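Local coordinates for suppressor protein MPT5 (Saccharomyces cerevisiae, PDB 5BZ1) that binds target mRNAs in their 3' untranslated regions through its Pumilio homology domain and so regulates gene expression after transcription, at residues 147-152 and 180-185; 104-109 and 142-147. All blocks are in the same frame, centred on the assembly; numbering follows the deposited sequence.

Contact 1 of 2, residues 147-152 and 180-185; sequences KCIFKF and CCVLQK. With nucleotides of chain B.
Ile149 and Lys185 mark the closest backbone approach, 7.3 Å between their CA atoms, where helix segments 147-151 and 180-185 run nearly parallel, their axes 11° apart. Ile149 points toward the second helix: the Ile149 and Val182 side chains cross at about a right angle, Ile149 CD1 4.0 Å from Val182 CG1, and Ile149 CG2 lies 3.9 Å from Lys185 O. Phe150 works at the solvent side. Its ring meets the aliphatic part of Lys185 with an edge; Phe150 CZ lies 3.6 Å from Lys185 CD, and that CD is close to the ring plane, so this is edge packing and not a face stack. Bends at chi2 (-60°) and chi4 let Lys185 keep CD at the Phe150 edge while its NZ is hydrogen-bonded to Gln146 OE1. On the RNA-binding side of helix 179-189, Gln184 NE2 donates an almost straight bond of 2.9 Å to N1 of A4 of chain B. Cys180 SG, in one of its two conformers, lies near C2 of the same base, a Cys/Gln pairing consistent with adenine reading in Pumilio repeats. The contact joins Pumilio repeats 4 and 5: Cys148 and Phe152 pack back against Ile106 of helix 98-107, and Leu183 leans on Ile218 of helix 215-223.

Contact 2 of 2, residues 104-109 and 142-147; sequences KIIDTV and NHVIQK. With nucleotides of chain B.
With CG2 anti to the backbone N and CG1 beside it (chi1 -68°), Ile106 directs both branches at helix 141-151, where Lys147 bends at chi2 (65°) and chi3 to run alongside Ile106. The pairing links Pumilio repeats 3 and 4 of the curved PUF scaffold. Ile106 CG2 rests 3.6 Å from Lys147 CG, the two side chains sliding past each other in opposite directions, and Ile106 CD1 meets Val144 CG1 crosswise. Beyond the isoleucine, Lys147 NZ makes a long, weak salt bridge to Asp107 OD1. The far side of helix 141-151 reads the RNA. Asn142 OD1 accepts a nearly linear bond from N3 of U6 of chain B, 2.8 Å long, and its ND2 donates to O2 of that base, while Gln146 NE2 donates to O4. Three bonds thus hold the uracil edge, the Asn/Gln pair being the classic uracil-recognition code of PUF repeats. A weak bond from Gln146 NE2 to Asn142 OD1 ties the two readers together, and Asn142 ND2 also donates to Asp138 O. His143 lies between neighbours, both offset toward the rim: Asn142 ND2 is over one ring face, and on the opposite face C4 of U7 of chain B stands 3.5 Å above the ring plane.

Both contacts use helix 141-151 and share Lys147, so contact 2 and contact 1 are successive steps of the same repeat stack, from Pumilio 3 to 4 and from 4 to 5. Each is partly buried, with an isoleucine and a valine inside and a lysine toward the surface. Contact 1 has exposed Phe150 at its edge, packing on the lysine; in contact 2, with no touching residue so exposed, a distant carboxylate faces it. The centre of contact 1 lies about 7 Å from the centre of the chain, that of contact 2 about 17 Å. Besides the Lys185-Gln146 bond, Lys151 NZ probably bonds Asp107 O. Segment 180-185 meets A4 and, through Cys181, U5 of chain B, while 142-147 meets U6 and U7.

Contact 1 of 2, residues 147-152 and 180-185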
loop_
_atom_site.group_PDB
_atom_site.type_symbol
_atom_site.label_atom_id
_atom_site.label_comp_id
_atom_site.label_asym_id
_atom_site.label_seq_id
_atom_site.Cartn_x
_atom_site.Cartn_y
_atom_site.Cartn_z
ATOM N N LYS A 147 -7.927 8.113 -4.043
ATOM C CA LYS A 147 -8.760 9.193 -3.531
ATOM C C LYS A 147 -9.962 8.623 -2.771
ATOM O O LYS A 147 -10.301 9.108 -1.692
ATOM C CB LYS A 147 -9.211 10.118 -4.670
ATOM C CG LYS A 147 -9.972 11.348 -4.214
ATOM C CD LYS A 147 -9.113 12.290 -3.373
ATOM C CE LYS A 147 -8.089 13.034 -4.219
ATOM N NZ LYS A 147 -7.381 14.098 -3.446
ATOM N N CYS A 148 -10.590 7.587 -3.329
ATOM C CA CYS A 148 -11.688 6.894 -2.650
ATOM C C CYS A 148 -11.234 6.360 -1.295
ATOM O O CYS A 148 -11.938 6.481 -0.291
ATOM C CB CYS A 148 -12.191 5.720 -3.492
ATOM S SG CYS A 148 -13.029 6.165 -5.024
ATOM N N ILE A 149 -10.043 5.771 -1.283
ATOM C CA ILE A 149 -9.492 5.134 -0.097
ATOM C C ILE A 149 -9.299 6.127 1.051
ATOM O O ILE A 149 -9.536 5.794 2.213
ATOM C CB ILE A 149 -8.167 4.411 -0.437
ATOM C CG1 ILE A 149 -8.449 3.125 -1.216
ATOM C CG2 ILE A 149 -7.375 4.090 0.815
ATOM C CD1 ILE A 149 -7.198 2.429 -1.740
ATOM N N PHE A 150 -8.891 7.350 0.726
ATOM C CA PHE A 150 -8.636 8.354 1.757
ATOM C C PHE A 150 -9.837 9.237 2.089
ATOM O O PHE A 150 -9.893 9.830 3.166
ATOM C CB PHE A 150 -7.432 9.218 1.379
ATOM C CG PHE A 150 -6.117 8.497 1.489
ATOM C CD1 PHE A 150 -5.584 8.185 2.734
ATOM C CD2 PHE A 150 -5.411 8.132 0.350
ATOM C CE1 PHE A 150 -4.372 7.520 2.842
ATOM C CE2 PHE A 150 -4.202 7.469 0.449
ATOM C CZ PHE A 150 -3.680 7.162 1.695
ATOM N N LYS A 151 -10.794 9.321 1.168
ATOM C CA LYS A 151 -11.959 10.189 1.356
ATOM C C LYS A 151 -13.169 9.445 1.941
ATOM O O LYS A 151 -13.905 9.994 2.761
ATOM C CB LYS A 151 -12.343 10.851 0.026
ATOM C CG LYS A 151 -13.507 11.832 0.108
ATOM C CD LYS A 151 -13.132 13.091 0.894
ATOM C CE LYS A 151 -14.267 14.113 0.868
ATOM N NZ LYS A 151 -13.918 15.355 1.608
ATOM N N PHE A 152 -13.366 8.197 1.520
ATOM C CA PHE A 152 -14.561 7.444 1.900
ATOM C C PHE A 152 -14.341 6.567 3.129
ATOM O O PHE A 152 -13.207 6.208 3.456
ATOM C CB PHE A 152 -15.032 6.562 0.740
ATOM C CG PHE A 152 -15.465 7.330 -0.482
ATOM C CD1 PHE A 152 -15.802 8.679 -0.402
ATOM C CD2 PHE A 152 -15.549 6.692 -1.713
ATOM C CE1 PHE A 152 -16.205 9.381 -1.536
ATOM C CE2 PHE A 152 -15.952 7.385 -2.849
ATOM C CZ PHE A 152 -16.280 8.731 -2.761
ATOM N N CYS A 180 0.904 -2.062 -6.127
ATOM C CA CYS A 180 1.558 -2.303 -4.845
ATOM C C CYS A 180 1.393 -1.108 -3.906
ATOM O O CYS A 180 1.197 -1.261 -2.701
ATOM C CB CYS A 180 3.042 -2.585 -5.077
ATOM S SG CYS A 180 4.000 -2.891 -3.584
ATOM N N CYS A 181 1.481 0.092 -4.475
ATOM C CA CYS A 181 1.330 1.320 -3.695
ATOM C C CYS A 181 -0.116 1.524 -3.247
ATOM O O CYS A 181 -0.374 1.888 -2.098
ATOM C CB CYS A 181 1.811 2.527 -4.500
ATOM S SG CYS A 181 3.586 2.511 -4.854
ATOM N N VAL A 182 -1.057 1.281 -4.155
ATOM C CA VAL A 182 -2.480 1.387 -3.844
ATOM C C VAL A 182 -2.861 0.439 -2.707
ATOM O O VAL A 182 -3.563 0.826 -1.767
ATOM C CB VAL A 182 -3.346 1.066 -5.079
ATOM C CG1 VAL A 182 -4.826 1.104 -4.731
ATOM C CG2 VAL A 182 -3.042 2.039 -6.213
ATOM N N LEU A 183 -2.384 -0.801 -2.798
ATOM C CA LEU A 183 -2.694 -1.832 -1.810
ATOM C C LEU A 183 -2.203 -1.448 -0.415
ATOM O O LEU A 183 -2.883 -1.707 0.578
ATOM C CB LEU A 183 -2.095 -3.178 -2.232
ATOM C CG LEU A 183 -2.450 -4.391 -1.371
ATOM C CD1 LEU A 183 -3.957 -4.539 -1.251
ATOM C CD2 LEU A 183 -1.839 -5.658 -1.946
ATOM N N GLN A 184 -1.027 -0.829 -0.347
ATOM C CA GLN A 184 -0.478 -0.364 0.925
ATOM C C GLN A 184 -1.319 0.767 1.518
ATOM O O GLN A 184 -1.526 0.819 2.733
ATOM C CB GLN A 184 0.975 0.092 0.753
ATOM C CG GLN A 184 1.952 -1.044 0.460
ATOM C CD GLN A 184 3.368 -0.558 0.217
ATOM O OE1 GLN A 184 3.981 0.068 1.082
ATOM N NE2 GLN A 184 3.895 -0.847 -0.966
ATOM N N LYS A 185 -1.792 1.672 0.663
ATOM C CA LYS A 185 -2.677 2.750 1.103
ATOM C C LYS A 185 -3.949 2.160 1.702
ATOM O O LYS A 185 -4.374 2.547 2.790
ATOM C CB LYS A 185 -3.047 3.668 -0.065
ATOM C CG LYS A 185 -1.863 4.325 -0.759
ATOM C CD LYS A 185 -1.057 5.184 0.193
ATOM C CE LYS A 185 0.180 5.759 -0.493
ATOM N NZ LYS A 185 -0.140 6.657 -1.641
ATOM P P A B 4 14.785 1.125 -5.447
ATOM O OP1 A B 4 15.370 2.030 -6.463
ATOM O OP2 A B 4 14.861 1.473 -4.004
ATOM O "O5'" A B 4 13.251 0.888 -5.792
ATOM C "C5'" A B 4 12.854 0.354 -7.047
ATOM C "C4'" A B 4 11.370 0.503 -7.249
ATOM O "O4'" A B 4 10.666 -0.297 -6.267
ATOM C "C3'" A B 4 10.817 1.904 -7.046
ATOM O "O3'" A B 4 11.000 2.733 -8.181
ATOM C "C2'" A B 4 9.354 1.640 -6.708
ATOM O "O2'" A B 4 8.591 1.410 -7.886
ATOM C "C1'" A B 4 9.449 0.327 -5.920
ATOM N N9 A B 4 9.420 0.533 -4.458
ATOM C C8 A B 4 10.452 0.919 -3.632
ATOM N N7 A B 4 10.103 1.016 -2.370
ATOM C C5 A B 4 8.755 0.671 -2.353
ATOM C C6 A B 4 7.804 0.580 -1.314
ATOM N N6 A B 4 8.065 0.839 -0.030
ATOM N N1 A B 4 6.550 0.209 -1.651
ATOM C C2 A B 4 6.273 -0.053 -2.937
ATOM N N3 A B 4 7.078 -0.005 -3.998
ATOM C C4 A B 4 8.321 0.372 -3.637
ATOM P P U B 5 11.144 4.326 -8.013
ATOM O OP1 U B 5 11.483 4.875 -9.347
ATOM O OP2 U B 5 12.014 4.626 -6.846
ATOM O "O5'" U B 5 9.672 4.805 -7.647
ATOM C "C5'" U B 5 8.659 4.892 -8.646
ATOM C "C4'" U B 5 7.572 5.864 -8.258
ATOM O "O4'" U B 5 6.792 5.310 -7.158
ATOM C "C3'" U B 5 8.057 7.235 -7.783
ATOM O "O3'" U B 5 7.093 8.216 -8.158
ATOM C "C2'" U B 5 8.033 7.080 -6.266
ATOM O "O2'" U B 5 7.975 8.291 -5.541
ATOM C "C1'" U B 5 6.777 6.235 -6.085
ATOM N N1 U B 5 6.709 5.507 -4.809
ATOM C C2 U B 5 5.506 5.558 -4.120
ATOM O O2 U B 5 4.528 6.157 -4.546
ATOM N N3 U B 5 5.482 4.874 -2.925
ATOM C C4 U B 5 6.527 4.168 -2.361
ATOM O O4 U B 5 6.361 3.604 -1.277
ATOM C C5 U B 5 7.736 4.176 -3.134
ATOM C C6 U B 5 7.792 4.828 -4.302
#

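Contact 2 of 2, residues 104-109 and 142-147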
loop_
_atom_site.group_PDB
_atom_site.type_symbol
_atom_site.label_atom_id
_atom_site.label_comp_id
_atom_site.label_asym_id
_atom_site.label_seq_id
_atom_site.Cartn_x
_atom_site.Cartn_y
_atom_site.Cartn_z
ATOM N N LYS A 104 -11.389 15.502 -8.017
ATOM C CA LYS A 104 -11.929 16.732 -7.443
ATOM C C LYS A 104 -13.363 16.526 -6.954
ATOM O O LYS A 104 -13.733 16.993 -5.875
ATOM C CB LYS A 104 -11.883 17.872 -8.465
ATOM C CG LYS A 104 -12.302 19.224 -7.898
ATOM C CD LYS A 104 -11.445 19.604 -6.691
ATOM C CE LYS A 104 -11.894 20.922 -6.063
ATOM N NZ LYS A 104 -11.582 22.098 -6.915
ATOM N N ILE A 105 -14.160 15.821 -7.753
ATOM C CA ILE A 105 -15.545 15.527 -7.396
ATOM C C ILE A 105 -15.622 14.734 -6.091
ATOM O O ILE A 105 -16.356 15.108 -5.172
ATOM C CB ILE A 105 -16.267 14.769 -8.528
ATOM C CG1 ILE A 105 -16.481 15.696 -9.728
ATOM C CG2 ILE A 105 -17.605 14.221 -8.048
ATOM C CD1 ILE A 105 -17.032 15.000 -10.961
ATOM N N ILE A 106 -14.861 13.643 -6.016
ATOM C CA ILE A 106 -14.772 12.844 -4.796
ATOM C C ILE A 106 -14.308 13.701 -3.621
ATOM O O ILE A 106 -14.834 13.591 -2.513
ATOM C CB ILE A 106 -13.795 11.656 -4.974
ATOM C CG1 ILE A 106 -14.358 10.646 -5.974
ATOM C CG2 ILE A 106 -13.511 10.967 -3.640
ATOM C CD1 ILE A 106 -13.327 9.663 -6.491
ATOM N N ASP A 107 -13.326 14.561 -3.873
ATOM C CA ASP A 107 -12.720 15.373 -2.821
ATOM C C ASP A 107 -13.692 16.389 -2.225
ATOM O O ASP A 107 -13.485 16.870 -1.108
ATOM C CB ASP A 107 -11.487 16.097 -3.361
ATOM C CG ASP A 107 -10.554 16.563 -2.261
ATOM O OD1 ASP A 107 -10.210 15.746 -1.381
ATOM O OD2 ASP A 107 -10.163 17.749 -2.276
ATOM N N THR A 108 -14.753 16.706 -2.967
ATOM C CA THR A 108 -15.712 17.723 -2.538
ATOM C C THR A 108 -17.155 17.228 -2.421
ATOM O O THR A 108 -18.088 18.018 -2.580
ATOM C CB THR A 108 -15.697 18.946 -3.484
ATOM O OG1 THR A 108 -16.048 18.536 -4.812
ATOM C CG2 THR A 108 -14.323 19.594 -3.503
ATOM N N VAL A 109 -17.346 15.937 -2.150
ATOM C CA VAL A 109 -18.701 15.416 -1.936
ATOM C C VAL A 109 -19.361 16.095 -0.736
ATOM O O VAL A 109 -18.696 16.388 0.260
ATOM C CB VAL A 109 -18.736 13.884 -1.747
ATOM C CG1 VAL A 109 -18.464 13.174 -3.063
ATOM C CG2 VAL A 109 -17.744 13.445 -0.674
ATOM N N ASN A 142 -5.414 4.750 -10.873
ATOM C CA ASN A 142 -4.970 4.427 -9.519
ATOM C C ASN A 142 -5.096 5.627 -8.580
ATOM O O ASN A 142 -5.226 5.462 -7.368
ATOM C CB ASN A 142 -3.543 3.855 -9.513
ATOM C CG ASN A 142 -2.472 4.937 -9.561
ATOM O OD1 ASN A 142 -1.978 5.385 -8.524
ATOM N ND2 ASN A 142 -2.103 5.356 -10.767
ATOM N N HIS A 143 -5.079 6.831 -9.145
ATOM C CA HIS A 143 -5.243 8.042 -8.349
ATOM C C HIS A 143 -6.686 8.195 -7.863
ATOM O O HIS A 143 -6.930 8.698 -6.760
ATOM C CB HIS A 143 -4.812 9.278 -9.147
ATOM C CG HIS A 143 -3.365 9.282 -9.522
ATOM N ND1 HIS A 143 -2.355 9.486 -8.600
ATOM C CD2 HIS A 143 -2.746 9.114 -10.713
ATOM C CE1 HIS A 143 -1.188 9.437 -9.207
ATOM N NE2 HIS A 143 -1.396 9.211 -10.498
ATOM N N VAL A 144 -7.634 7.769 -8.694
ATOM C CA VAL A 144 -9.044 7.774 -8.316
ATOM C C VAL A 144 -9.313 6.760 -7.199
ATOM O O VAL A 144 -10.011 7.063 -6.228
ATOM C CB VAL A 144 -9.958 7.494 -9.529
ATOM C CG1 VAL A 144 -11.405 7.293 -9.084
ATOM C CG2 VAL A 144 -9.865 8.632 -10.547
ATOM N N ILE A 145 -8.760 5.556 -7.336
ATOM C CA ILE A 145 -8.915 4.534 -6.302
ATOM C C ILE A 145 -8.322 5.029 -4.982
ATOM O O ILE A 145 -8.932 4.879 -3.922
ATOM C CB ILE A 145 -8.262 3.191 -6.699
ATOM C CG1 ILE A 145 -8.863 2.658 -7.999
ATOM C CG2 ILE A 145 -8.427 2.165 -5.580
ATOM C CD1 ILE A 145 -10.373 2.438 -7.932
ATOM N N GLN A 146 -7.138 5.632 -5.051
ATOM C CA GLN A 146 -6.488 6.159 -3.854
ATOM C C GLN A 146 -7.303 7.282 -3.214
ATOM O O GLN A 146 -7.361 7.394 -1.991
ATOM C CB GLN A 146 -5.066 6.637 -4.161
ATOM C CG GLN A 146 -4.069 5.510 -4.428
ATOM C CD GLN A 146 -2.648 6.013 -4.599
ATOM O OE1 GLN A 146 -2.108 6.689 -3.722
ATOM N NE2 GLN A 146 -2.035 5.686 -5.732
ATOM N N LYS A 147 -7.927 8.113 -4.043
ATOM C CA LYS A 147 -8.760 9.193 -3.531
ATOM C C LYS A 147 -9.962 8.623 -2.771
ATOM O O LYS A 147 -10.301 9.108 -1.692
ATOM C CB LYS A 147 -9.211 10.118 -4.670
ATOM C CG LYS A 147 -9.972 11.348 -4.214
ATOM C CD LYS A 147 -9.113 12.290 -3.373
ATOM C CE LYS A 147 -8.089 13.034 -4.219
ATOM N NZ LYS A 147 -7.381 14.098 -3.446
ATOM P P U B 6 7.449 9.333 -9.254
ATOM O OP1 U B 6 8.779 9.011 -9.838
ATOM O OP2 U B 6 7.223 10.665 -8.621
ATOM O "O5'" U B 6 6.329 9.137 -10.372
ATOM C "C5'" U B 6 6.387 8.056 -11.297
ATOM C "C4'" U B 6 5.085 7.888 -12.043
ATOM O "O4'" U B 6 4.236 6.946 -11.332
ATOM C "C3'" U B 6 4.257 9.163 -12.221
ATOM O "O3'" U B 6 3.599 9.128 -13.488
ATOM C "C2'" U B 6 3.218 9.047 -11.107
ATOM O "O2'" U B 6 2.022 9.765 -11.336
ATOM C "C1'" U B 6 2.976 7.542 -11.077
ATOM N N1 U B 6 2.453 7.036 -9.798
ATOM C C2 U B 6 1.129 6.630 -9.779
ATOM O O2 U B 6 0.421 6.685 -10.770
ATOM N N3 U B 6 0.664 6.166 -8.567
ATOM C C4 U B 6 1.387 6.067 -7.392
ATOM O O4 U B 6 0.837 5.630 -6.376
ATOM C C5 U B 6 2.751 6.505 -7.499
ATOM C C6 U B 6 3.233 6.965 -8.666
ATOM P P U B 7 3.863 10.290 -14.574
ATOM O OP1 U B 7 3.192 9.914 -15.849
ATOM O OP2 U B 7 5.325 10.565 -14.588
ATOM O "O5'" U B 7 3.105 11.561 -13.970
ATOM C "C5'" U B 7 3.198 12.842 -14.591
ATOM C "C4'" U B 7 2.949 13.971 -13.614
ATOM O "O4'" U B 7 1.516 14.168 -13.448
ATOM C "C3'" U B 7 3.517 13.765 -12.206
ATOM O "O3'" U B 7 3.921 15.030 -11.668
ATOM C "C2'" U B 7 2.299 13.262 -11.435
ATOM O "O2'" U B 7 2.363 13.446 -10.037
ATOM C "C1'" U B 7 1.186 14.088 -12.075
ATOM N N1 U B 7 -0.165 13.521 -11.944
ATOM C C2 U B 7 -1.006 14.095 -11.003
ATOM O O2 U B 7 -0.661 15.017 -10.281
ATOM N N3 U B 7 -2.264 13.546 -10.920
ATOM C C4 U B 7 -2.760 12.508 -11.681
ATOM O O4 U B 7 -3.918 12.130 -11.488
ATOM C C5 U B 7 -1.832 11.976 -12.642
ATOM C C6 U B 7 -0.597 12.488 -12.744
#